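Local atomic coordinates of SIRV1 hypothetical protein ORF119 (Sulfolobus islandicus rudivirus 1 variant xx, PDB entry 2X3G), a protein that is of unknown function, a small rudiviral protein of the 117-like virus family, possibly associated with the host membrane. Residues 17-23 with 63-69. Sequence-based numbering, arbitrary orientation.
Sequences YFITITT and LHYHILV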
ATOM      1  N   TYR A  17      -3.582 -21.832   0.412  1.00 14.42           N
ATOM      2  CA  TYR A  17      -2.736 -21.694  -0.771  1.00 13.91           C
ATOM      3  C   TYR A  17      -2.304 -20.246  -0.902  1.00 14.33           C
ATOM      4  O   TYR A  17      -3.146 -19.346  -0.864  1.00 14.93           O
ATOM      5  CB  TYR A  17      -3.506 -22.084  -2.014  1.00 14.26           C
ATOM      6  CG  TYR A  17      -3.886 -23.533  -2.098  1.00 12.97           C
ATOM      7  CD1 TYR A  17      -2.961 -24.481  -2.488  1.00 13.77           C
ATOM      8  CD2 TYR A  17      -5.179 -23.953  -1.768  1.00 13.42           C
ATOM      9  CE1 TYR A  17      -3.301 -25.814  -2.588  1.00 16.31           C
ATOM     10  CE2 TYR A  17      -5.534 -25.307  -1.869  1.00 13.00           C
ATOM     11  CZ  TYR A  17      -4.568 -26.224  -2.277  1.00 14.24           C
ATOM     12  OH  TYR A  17      -4.862 -27.549  -2.387  1.00 16.89           O
ATOM     13  N   PHE A  18      -0.996 -20.041  -1.051  1.00 14.90           N
ATOM     14  CA  PHE A  18      -0.389 -18.742  -1.295  1.00 14.66           C
ATOM     15  C   PHE A  18       0.028 -18.726  -2.754  1.00 15.05           C
ATOM     16  O   PHE A  18       0.929 -19.454  -3.148  1.00 15.47           O
ATOM     17  CB  PHE A  18       0.802 -18.513  -0.338  1.00 16.14           C
ATOM     18  CG  PHE A  18       1.598 -17.280  -0.627  1.00 16.36           C
ATOM     19  CD1 PHE A  18       0.966 -16.082  -0.902  1.00 19.92           C
ATOM     20  CD2 PHE A  18       2.980 -17.317  -0.610  1.00 20.89           C
ATOM     21  CE1 PHE A  18       1.698 -14.950  -1.202  1.00 20.46           C
ATOM     22  CE2 PHE A  18       3.721 -16.191  -0.881  1.00 21.69           C
ATOM     23  CZ  PHE A  18       3.080 -14.998  -1.179  1.00 20.91           C
ATOM     24  N   ILE A  19      -0.687 -17.921  -3.544  1.00 13.62           N
ATOM     25  CA  ILE A  19      -0.480 -17.801  -4.967  1.00 14.13           C
ATOM     26  C   ILE A  19       0.078 -16.420  -5.316  1.00 14.77           C
ATOM     27  O   ILE A  19      -0.473 -15.397  -4.925  1.00 14.64           O
ATOM     28  CB  ILE A  19      -1.821 -17.980  -5.692  1.00 13.75           C
ATOM     29  CG1 ILE A  19      -2.587 -19.195  -5.141  1.00 15.97           C
ATOM     30  CG2 ILE A  19      -1.609 -18.009  -7.228  1.00 13.12           C
ATOM     31  CD1 ILE A  19      -4.016 -19.304  -5.686  1.00 14.09           C
ATOM     32  N   THR A  20       1.191 -16.404  -6.045  1.00 15.82           N
ATOM     33  CA  THR A  20       1.753 -15.189  -6.544  1.00 16.81           C
ATOM     34  C   THR A  20       1.665 -15.204  -8.061  1.00 17.48           C
ATOM     35  O   THR A  20       2.061 -16.174  -8.704  1.00 16.15           O
ATOM     36  CB  THR A  20       3.198 -15.032  -6.102  1.00 18.63           C
ATOM     37  OG1 THR A  20       3.248 -15.180  -4.692  1.00 20.56           O
ATOM     38  CG2 THR A  20       3.728 -13.649  -6.470  1.00 20.89           C
ATOM     39  N   ILE A  21       1.159 -14.113  -8.621  1.00 17.63           N
ATOM     40  CA  ILE A  21       0.957 -13.998 -10.065  1.00 18.89           C
ATOM     41  C   ILE A  21       1.664 -12.733 -10.522  1.00 19.92           C
ATOM     42  O   ILE A  21       1.475 -11.673  -9.928  1.00 20.05           O
ATOM     43  CB  ILE A  21      -0.561 -13.941 -10.415  1.00 18.97           C
ATOM     44  CG1 ILE A  21      -1.298 -15.113  -9.770  1.00 18.81           C
ATOM     45  CG2 ILE A  21      -0.797 -13.887 -11.948  1.00 20.03           C
ATOM     46  CD1 ILE A  21      -1.999 -14.741  -8.484  1.00 18.44           C
ATOM     47  N   THR A  22       2.523 -12.867 -11.533  1.00 20.12           N
ATOM     48  CA  THR A  22       3.152 -11.729 -12.166  1.00 22.30           C
ATOM     49  C   THR A  22       2.889 -11.744 -13.664  1.00 23.93           C
ATOM     50  O   THR A  22       2.859 -12.803 -14.295  1.00 22.36           O
ATOM     51  CB  THR A  22       4.667 -11.738 -11.893  1.00 22.91           C
ATOM     52  OG1 THR A  22       4.880 -11.790 -10.467  1.00 24.02           O
ATOM     53  CG2 THR A  22       5.321 -10.498 -12.466  1.00 27.09           C
ATOM     54  N   THR A  23       2.680 -10.560 -14.238  1.00 25.97           N
ATOM     55  CA  THR A  23       2.663 -10.419 -15.685  1.00 28.63           C
ATOM     56  C   THR A  23       3.653  -9.359 -16.094  1.00 30.03           C
ATOM     57  O   THR A  23       4.081  -8.556 -15.268  1.00 30.27           O
ATOM     58  CB  THR A  23       1.294 -10.005 -16.212  1.00 29.87           C
ATOM     59  OG1 THR A  23       0.973  -8.691 -15.741  1.00 32.79           O
ATOM     60  CG2 THR A  23       0.238 -10.972 -15.750  1.00 28.77           C
ATOM     61  N   LEU A  63       1.859  -6.542 -13.846  1.00 37.33           N
ATOM     62  CA  LEU A  63       1.014  -6.732 -12.669  1.00 34.71           C
ATOM     63  C   LEU A  63       1.711  -7.660 -11.685  1.00 31.56           C
ATOM     64  O   LEU A  63       2.501  -8.530 -12.074  1.00 28.93           O
ATOM     65  CB  LEU A  63      -0.335  -7.350 -13.058  1.00 34.58           C
ATOM     66  CG  LEU A  63      -1.147  -6.627 -14.133  1.00 36.86           C
ATOM     67  CD1 LEU A  63      -2.155  -7.580 -14.805  1.00 37.74           C
ATOM     68  CD2 LEU A  63      -1.825  -5.411 -13.537  1.00 37.65           C
ATOM     69  N   HIS A  64       1.392  -7.471 -10.410  1.00 29.55           N
ATOM     70  CA  HIS A  64       1.874  -8.332  -9.353  1.00 27.80           C
ATOM     71  C   HIS A  64       0.722  -8.537  -8.372  1.00 25.58           C
ATOM     72  O   HIS A  64       0.257  -7.570  -7.751  1.00 24.83           O
ATOM     73  CB  HIS A  64       3.073  -7.674  -8.675  1.00 30.08           C
ATOM     74  CG  HIS A  64       4.030  -8.642  -8.064  1.00 31.70           C
ATOM     75  ND1 HIS A  64       5.065  -9.208  -8.778  1.00 36.22           N
ATOM     76  CD2 HIS A  64       4.126  -9.130  -6.804  1.00 34.29           C
ATOM     77  CE1 HIS A  64       5.744 -10.023  -7.987  1.00 36.92           C
ATOM     78  NE2 HIS A  64       5.198  -9.990  -6.783  1.00 34.25           N
ATOM     79  N   TYR A  65       0.234  -9.775  -8.284  1.00 23.17           N
ATOM     80  CA  TYR A  65      -0.863 -10.132  -7.382  1.00 22.53           C
ATOM     81  C   TYR A  65      -0.390 -11.166  -6.371  1.00 20.37           C
ATOM     82  O   TYR A  65       0.374 -12.049  -6.710  1.00 18.27           O
ATOM     83  CB  TYR A  65      -2.036 -10.776  -8.130  1.00 22.95           C
ATOM     84  CG  TYR A  65      -2.613 -10.054  -9.333  1.00 25.28           C
ATOM     85  CD1 TYR A  65      -3.127 -10.787 -10.402  1.00 26.14           C
ATOM     86  CD2 TYR A  65      -2.685  -8.669  -9.395  1.00 26.32           C
ATOM     87  CE1 TYR A  65      -3.682 -10.175 -11.503  1.00 26.96           C
ATOM     88  CE2 TYR A  65      -3.241  -8.040 -10.484  1.00 27.77           C
ATOM     89  CZ  TYR A  65      -3.740  -8.802 -11.543  1.00 29.09           C
ATOM     90  OH  TYR A  65      -4.299  -8.205 -12.634  1.00 30.98           O
ATOM     91  N   HIS A  66      -0.864 -11.066  -5.141  1.00 19.29           N
ATOM     92  CA  HIS A  66      -0.674 -12.125  -4.147  1.00 18.95           C
ATOM     93  C   HIS A  66      -2.047 -12.504  -3.641  1.00 18.39           C
ATOM     94  O   HIS A  66      -2.864 -11.636  -3.373  1.00 18.91           O
ATOM     95  CB  HIS A  66       0.198 -11.681  -2.968  1.00 19.16           C
ATOM     96  CG  HIS A  66       1.578 -11.265  -3.346  1.00 22.43           C
ATOM     97  ND1 HIS A  66       2.528 -12.151  -3.809  1.00 24.32           N
ATOM     98  CD2 HIS A  66       2.173 -10.052  -3.322  1.00 24.36           C
ATOM     99  CE1 HIS A  66       3.647 -11.498  -4.057  1.00 25.95           C
ATOM    100  NE2 HIS A  66       3.456 -10.222  -3.777  1.00 26.93           N
ATOM    101  N   ILE A  67      -2.288 -13.803  -3.506  1.00 17.95           N
ATOM    102  CA  ILE A  67      -3.583 -14.302  -3.132  1.00 18.15           C
ATOM    103  C   ILE A  67      -3.427 -15.415  -2.107  1.00 17.70           C
ATOM    104  O   ILE A  67      -2.641 -16.327  -2.320  1.00 17.54           O
ATOM    105  CB  ILE A  67      -4.334 -14.836  -4.369  1.00 17.85           C
ATOM    106  CG1 ILE A  67      -4.487 -13.751  -5.437  1.00 19.37           C
ATOM    107  CG2 ILE A  67      -5.721 -15.335  -4.005  1.00 18.64           C
ATOM    108  CD1 ILE A  67      -5.371 -14.185  -6.601  1.00 20.74           C
ATOM    109  N   LEU A  68      -4.160 -15.322  -0.993  1.00 17.56           N
ATOM    110  CA  LEU A  68      -4.373 -16.475  -0.113  1.00 16.33           C
ATOM    111  C   LEU A  68      -5.756 -17.043  -0.327  1.00 15.81           C
ATOM    112  O   LEU A  68      -6.752 -16.320  -0.316  1.00 16.34           O
ATOM    113  CB  LEU A  68      -4.257 -16.112   1.359  1.00 16.56           C
ATOM    114  CG  LEU A  68      -2.883 -15.884   1.911  1.00 16.89           C
ATOM    115  CD1 LEU A  68      -3.047 -15.453   3.372  1.00 15.34           C
ATOM    116  CD2 LEU A  68      -2.033 -17.132   1.797  1.00 14.78           C
ATOM    117  N   VAL A  69      -5.800 -18.345  -0.541  1.00 14.78           N
ATOM    118  CA  VAL A  69      -7.059 -19.074  -0.694  1.00 14.17           C
ATOM    119  C   VAL A  69      -7.127 -20.050   0.489  1.00 13.85           C
ATOM    120  O   VAL A  69      -6.241 -20.873   0.674  1.00 13.09           O
ATOM    121  CB  VAL A  69      -7.123 -19.815  -2.041  1.00 14.71           C
ATOM    122  CG1 VAL A  69      -8.355 -20.743  -2.107  1.00 14.04           C
ATOM    123  CG2 VAL A  69      -7.136 -18.818  -3.224  1.00 15.47           C
TER
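L63 meets T23 just beyond the strand ends: its N donates to T23 OG1 at 3.0 Å, while the bond to T23 O is weak. T23 OG1 reaches that N because chi1 of 65° sets it between its own backbone N and carbonyl carbon; it also hydrogen-bonds Y25 O, and L63 CB, CG and CD1 line up alongside it. The H64 side chain crosses T22 at a slant, ND1 lying 3.1 Å from T22 OG1. Y65 pairs with I21 through two nearly straight backbone bonds, and I21 CD1 packs against Y65 CB at 4.0 Å; the phenol runs on to T30, its OH bonded to T30 OG1. H66 presents ND1 to T20 OG1 (3.2 Å), which lies in the imidazole plane at the ring edge, an arrangement that would tend to hold the ring's rotation; either atom could donate. The F18 ring lies side by side with this imidazole, planes 29° apart but slid so far that overlap is slight.

The axes of 17-22 and 64-69 run at 164°; the full strands 15-22 and 64-71 are the inner two of a 2-3-1-4 antiparallel sheet, flanked by 49-55 and 89-94. I67 bonds I19 both ways, its O receiving I19 N almost straight on, while its CD1 meets I21 CD1 at 3.9 Å. On this Y17-I19-I21 face, F37 of helix 30-44 packs on I19 and V69. L68 turns to the F18 face, CD2 against F18 CB at 3.8 Å. V69 closes the pairing with two bonds to Y17, and CG2, anti to the carbonyl carbon, touches I19 CD1 at 4.0 Å.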